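PDB 2D16: adenosine monophosphate-protein transferase from Pyrococcus horikoshii, which is of unknown function in detail but probably acts on adenosine or its nucleotides. Local coordinates for residues Thr28-Ala33 / Arg58-Asp63; Gly46-Glu51 / Leu69-Ala74. All blocks are in the same frame, centred on the assembly; numbering follows the deposited sequence.

Interaction 1 (Thr28-Ala33 / Arg58-Asp63); sequences TVDDLA and RYTGND
Arg58 and Val29 open the contact, with Arg58 CB lying 4.1 Å from CG1 of Val29 and the two side chains crossing at about a right angle. Beyond CB the arginine chain bends away from Val29, past Ile26, and NH2 forms a salt bridge with Glu51, so its aliphatic base alone serves the interface. The two methyls of Val29 divide the work: CG1, between its own N and carbonyl carbon (chi1 72°), faces the arginine, while CG2 approaches the main chain at Tyr59 CA, 3.8 Å away. The tyrosine contributes through this backbone edge, since its side chain leaves on the other face of the sheet. Thr60 carries the centre of the contact. With OG1 anti to the backbone N (chi1 -176°), CG2 is left between that N and the carbonyl carbon, and this methyl meets the helix. CG2 sits 3.4 Å from Val29 O. It is also 3.6 Å from Asp30 OD1, and Ala33 CB follows at 3.7 Å from the same CG2. One methyl thus touches the carbonyl O of Val29, the carboxylate of Asp30 and the methyl of Ala33, one turn on from Val29. The hydroxyl is used elsewhere: OG1 is hydrogen-bonded to the backbone O of Asp162 of the second subunit, and Ile161 of that subunit packs on Asp30, Ala33 and Thr60. Gly61 then adopts backbone angles at which a CB would be jammed against the carbonyl O of Thr60, and Asp63 N-caps helix 64-77. The axes of 28-33 and 58-61 come within 7.9 Å, running in the same sense at 20°. This is a helix packed through methyl contacts on the face of an antiparallel sheet, over its edge strand 56-61, in an alpha+beta fold.

Interaction 2 (Gly46-Glu51 / Leu69-Ala74); sequences GIAMNE and LAAKNA
Ala48 CB meets Ala74 CB at 3.5 Å in a helix-on-sheet packing where a row of alanines lets helix 64-77 settle low on strand 44-51. The axes of 46-51 and 69-74 come within 6.6 Å of each other, which the small residues at the interface probably allow. The Ala48 methyl also lies 3.5 Å from Ala70 O and 3.6 Å from Ala71 CA, so it rests on the helix backbone itself. Two residues earlier on the strand, Ala70 CB approaches Gly46 C at 3.7 Å, using the room that a glycine leaves.

At the far end of the contact the apolar row gives way to a hydrogen bond. Asn50 ND2 donates to Ala74 O at 3.0 Å with an N-H...O angle of 155°, and the acceptor lies close to the Asn50 amide plane, 10° out of it. The carbonyl is approached from above its own plane, the donor rising 47° out of it. The same amide nitrogen also bonds Ala79 O, and Asn50 OD1 bonds Thr57 OG1. An alanine here would probably leave Ala74 O and Ala79 O without this donor and Thr57 OG1 without its mate, opening a gap beside the helix.

Farther out, Asn73 ND2 makes a weak bond to Leu69 O within the helix, and its OD1 receives the backbone N of Glu10.

Interactions 1 and 2 cover opposite faces of one sheet: helix 25-39 lies over one side, helix 64-77 over the other, and the neighbouring strands 44-51 and 56-61 stand between them. Their centres are about 9 Å apart. Arg58 O is one point of junction, probably hydrogen-bonded to Met49 N at 2.8 Å and packed against Ala48 CB at 3.4 Å. A salt bridge of 2.8 Å from Arg58 NH2 to Glu51 OE1 adds a side-chain tie between the two strands. The two contacts differ in setting, since a second subunit borders interaction 1, whereas interaction 2 lies inside one chain.

Interaction 1 (Thr28-Ala33 / Arg58-Asp63)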
loop_
_atom_site.group_PDB
_atom_site.type_symbol
_atom_site.label_atom_id
_atom_site.label_comp_id
_atom_site.label_asym_id
_atom_site.label_seq_id
_atom_site.Cartn_x
_atom_site.Cartn_y
_atom_site.Cartn_z
ATOM N N THR A 28 18.334 -1.269 46.306
ATOM C CA THR A 28 17.769 -0.087 45.680
ATOM C C THR A 28 18.713 0.829 44.919
ATOM O O THR A 28 18.340 1.348 43.868
ATOM C CB THR A 28 16.989 0.717 46.731
ATOM O OG1 THR A 28 16.045 -0.158 47.358
ATOM C CG2 THR A 28 16.246 1.882 46.089
ATOM N N VAL A 29 19.926 1.035 45.422
ATOM C CA VAL A 29 20.854 1.913 44.716
ATOM C C VAL A 29 21.042 1.437 43.273
ATOM O O VAL A 29 21.049 2.242 42.340
ATOM C CB VAL A 29 22.230 2.002 45.438
ATOM C CG1 VAL A 29 23.006 0.702 45.283
ATOM C CG2 VAL A 29 23.023 3.186 44.890
ATOM N N ASP A 30 21.160 0.124 43.092
ATOM C CA ASP A 30 21.331 -0.462 41.766
ATOM C C ASP A 30 20.012 -0.559 40.998
ATOM O O ASP A 30 19.939 -0.212 39.821
ATOM C CB ASP A 30 21.920 -1.875 41.874
ATOM C CG ASP A 30 23.432 -1.886 42.042
ATOM O OD1 ASP A 30 24.042 -0.809 42.225
ATOM O OD2 ASP A 30 24.010 -2.994 41.991
ATOM N N ASP A 31 18.971 -1.041 41.667
ATOM C CA ASP A 31 17.680 -1.218 41.015
ATOM C C ASP A 31 17.035 0.087 40.558
ATOM O O ASP A 31 16.420 0.144 39.491
ATOM C CB ASP A 31 16.728 -1.976 41.938
ATOM C CG ASP A 31 15.620 -2.666 41.176
ATOM O OD1 ASP A 31 15.932 -3.599 40.404
ATOM O OD2 ASP A 31 14.444 -2.281 41.337
ATOM N N LEU A 32 17.169 1.137 41.361
ATOM C CA LEU A 32 16.596 2.426 40.989
ATOM C C LEU A 32 17.408 3.005 39.829
ATOM O O LEU A 32 16.866 3.689 38.956
ATOM C CB LEU A 32 16.602 3.371 42.194
ATOM C CG LEU A 32 15.937 4.743 42.051
ATOM C CD1 LEU A 32 14.551 4.609 41.424
ATOM C CD2 LEU A 32 15.854 5.394 43.432
ATOM N N ALA A 33 18.708 2.724 39.811
ATOM C CA ALA A 33 19.554 3.212 38.723
ATOM C C ALA A 33 19.069 2.581 37.416
ATOM O O ALA A 33 18.935 3.260 36.396
ATOM C CB ALA A 33 21.024 2.839 38.976
ATOM N N ARG A 58 26.426 4.082 49.355
ATOM C CA ARG A 58 26.544 3.244 48.167
ATOM C C ARG A 58 26.268 4.114 46.953
ATOM O O ARG A 58 25.568 5.120 47.059
ATOM C CB ARG A 58 25.515 2.113 48.210
ATOM C CG ARG A 58 25.514 1.313 49.495
ATOM C CD ARG A 58 26.823 0.572 49.675
ATOM N NE ARG A 58 26.740 -0.404 50.754
ATOM C CZ ARG A 58 27.590 -1.415 50.903
ATOM N NH1 ARG A 58 28.584 -1.575 50.041
ATOM N NH2 ARG A 58 27.434 -2.274 51.901
ATOM N N TYR A 59 26.800 3.730 45.797
ATOM C CA TYR A 59 26.566 4.520 44.600
ATOM C C TYR A 59 26.777 3.751 43.303
ATOM O O TYR A 59 27.414 2.695 43.275
ATOM C CB TYR A 59 27.471 5.755 44.608
ATOM C CG TYR A 59 28.919 5.446 44.290
ATOM C CD1 TYR A 59 29.375 5.436 42.971
ATOM C CD2 TYR A 59 29.824 5.138 45.305
ATOM C CE1 TYR A 59 30.702 5.126 42.670
ATOM C CE2 TYR A 59 31.151 4.827 45.017
ATOM C CZ TYR A 59 31.581 4.824 43.697
ATOM O OH TYR A 59 32.891 4.516 43.403
ATOM N N THR A 60 26.264 4.221 42.197
ATOM C CA THR A 60 26.361 3.702 40.843
ATOM C C THR A 60 25.741 4.738 39.913
ATOM O O THR A 60 25.513 5.882 40.317
ATOM C CB THR A 60 25.628 2.347 40.686
ATOM O OG1 THR A 60 25.834 1.841 39.361
ATOM C CG2 THR A 60 24.137 2.505 40.936
ATOM N N GLY A 61 25.566 4.335 38.679
ATOM C CA GLY A 61 25.051 5.221 37.652
ATOM C C GLY A 61 25.783 4.913 36.363
ATOM O O GLY A 61 26.320 3.813 36.213
ATOM N N ASN A 62 25.812 5.864 35.434
ATOM C CA ASN A 62 26.496 5.650 34.160
ATOM C C ASN A 62 27.325 6.865 33.752
ATOM O O ASN A 62 27.553 7.105 32.562
ATOM C CB ASN A 62 25.481 5.316 33.065
ATOM C CG ASN A 62 24.527 6.459 32.788
ATOM O OD1 ASN A 62 24.574 7.494 33.452
ATOM N ND2 ASN A 62 23.656 6.278 31.802
ATOM N N ASP A 63 27.769 7.625 34.747
ATOM C CA ASP A 63 28.586 8.814 34.523
ATOM C C ASP A 63 29.525 9.005 35.712
ATOM O O ASP A 63 29.086 9.292 36.826
ATOM C CB ASP A 63 27.708 10.057 34.368
ATOM C CG ASP A 63 28.505 11.280 33.954
ATOM O OD1 ASP A 63 28.897 11.359 32.769
ATOM O OD2 ASP A 63 28.757 12.153 34.808
#

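Interaction 2 (Gly46-Glu51 / Leu69-Ala74)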
loop_
_atom_site.group_PDB
_atom_site.type_symbol
_atom_site.label_atom_id
_atom_site.label_comp_id
_atom_site.label_asym_id
_atom_site.label_seq_id
_atom_site.Cartn_x
_atom_site.Cartn_y
_atom_site.Cartn_z
ATOM N N GLY A 46 24.138 9.943 38.255
ATOM C CA GLY A 46 24.838 9.334 39.361
ATOM C C GLY A 46 23.795 9.217 40.459
ATOM O O GLY A 46 22.963 10.113 40.619
ATOM N N ILE A 47 23.797 8.103 41.183
ATOM C CA ILE A 47 22.864 7.927 42.288
ATOM C C ILE A 47 23.625 7.328 43.465
ATOM O O ILE A 47 24.444 6.419 43.296
ATOM C CB ILE A 47 21.659 7.010 41.913
ATOM C CG1 ILE A 47 20.722 6.871 43.122
ATOM C CG2 ILE A 47 22.140 5.635 41.458
ATOM C CD1 ILE A 47 19.466 6.055 42.843
ATOM N N ALA A 48 23.382 7.875 44.649
ATOM C CA ALA A 48 24.025 7.399 45.865
ATOM C C ALA A 48 22.944 7.229 46.923
ATOM O O ALA A 48 21.972 7.982 46.955
ATOM C CB ALA A 48 25.075 8.395 46.330
ATOM N N MET A 49 23.112 6.235 47.785
ATOM C CA MET A 49 22.130 5.971 48.822
ATOM C C MET A 49 22.842 5.498 50.077
ATOM O O MET A 49 23.760 4.675 50.009
ATOM C CB MET A 49 21.142 4.915 48.332
ATOM C CG MET A 49 19.934 4.725 49.225
ATOM S SD MET A 49 18.674 3.771 48.362
ATOM C CE MET A 49 17.374 3.708 49.632
ATOM N N ASN A 50 22.413 6.021 51.220
ATOM C CA ASN A 50 23.037 5.684 52.493
ATOM C C ASN A 50 22.491 4.445 53.178
ATOM O O ASN A 50 21.280 4.271 53.314
ATOM C CB ASN A 50 22.942 6.874 53.452
ATOM C CG ASN A 50 23.585 8.121 52.888
ATOM O OD1 ASN A 50 24.596 8.044 52.194
ATOM N ND2 ASN A 50 23.005 9.281 53.189
ATOM N N GLU A 51 23.406 3.583 53.608
ATOM C CA GLU A 51 23.054 2.357 54.311
ATOM C C GLU A 51 23.481 2.556 55.767
ATOM O O GLU A 51 24.664 2.733 56.059
ATOM C CB GLU A 51 23.787 1.165 53.691
ATOM C CG GLU A 51 23.372 -0.170 54.274
ATOM C CD GLU A 51 24.175 -1.324 53.712
ATOM O OE1 GLU A 51 25.199 -1.070 53.045
ATOM O OE2 GLU A 51 23.785 -2.486 53.950
ATOM N N LEU A 69 29.928 13.026 42.467
ATOM C CA LEU A 69 29.193 14.115 43.100
ATOM C C LEU A 69 27.977 13.636 43.892
ATOM O O LEU A 69 27.679 14.172 44.959
ATOM C CB LEU A 69 28.749 15.137 42.051
ATOM C CG LEU A 69 29.839 16.090 41.555
ATOM C CD1 LEU A 69 29.308 16.944 40.415
ATOM C CD2 LEU A 69 30.302 16.963 42.714
ATOM N N ALA A 70 27.273 12.638 43.368
ATOM C CA ALA A 70 26.100 12.116 44.060
ATOM C C ALA A 70 26.544 11.516 45.389
ATOM O O ALA A 70 25.920 11.739 46.424
ATOM C CB ALA A 70 25.405 11.056 43.204
ATOM N N ALA A 71 27.636 10.761 45.353
ATOM C CA ALA A 71 28.168 10.126 46.552
ATOM C C ALA A 71 28.663 11.152 47.570
ATOM O O ALA A 71 28.447 11.005 48.770
ATOM C CB ALA A 71 29.298 9.172 46.174
ATOM N N LYS A 72 29.331 12.193 47.085
ATOM C CA LYS A 72 29.847 13.233 47.964
ATOM C C LYS A 72 28.701 13.943 48.684
ATOM O O LYS A 72 28.781 14.199 49.884
ATOM C CB LYS A 72 30.661 14.245 47.157
ATOM C CG LYS A 72 31.352 15.306 47.998
ATOM C CD LYS A 72 32.134 16.268 47.108
ATOM C CE LYS A 72 32.844 17.337 47.925
ATOM N NZ LYS A 72 33.580 18.307 47.061
ATOM N N ASN A 73 27.641 14.263 47.947
ATOM C CA ASN A 73 26.481 14.937 48.532
ATOM C C ASN A 73 25.752 14.008 49.501
ATOM O O ASN A 73 25.344 14.420 50.587
ATOM C CB ASN A 73 25.497 15.381 47.442
ATOM C CG ASN A 73 25.917 16.671 46.752
ATOM O OD1 ASN A 73 25.985 17.735 47.373
ATOM N ND2 ASN A 73 26.208 16.579 45.466
ATOM N N ALA A 74 25.592 12.754 49.098
ATOM C CA ALA A 74 24.904 11.772 49.930
ATOM C C ALA A 74 25.603 11.502 51.261
ATOM O O ALA A 74 24.948 11.436 52.300
ATOM C CB ALA A 74 24.729 10.468 49.161
#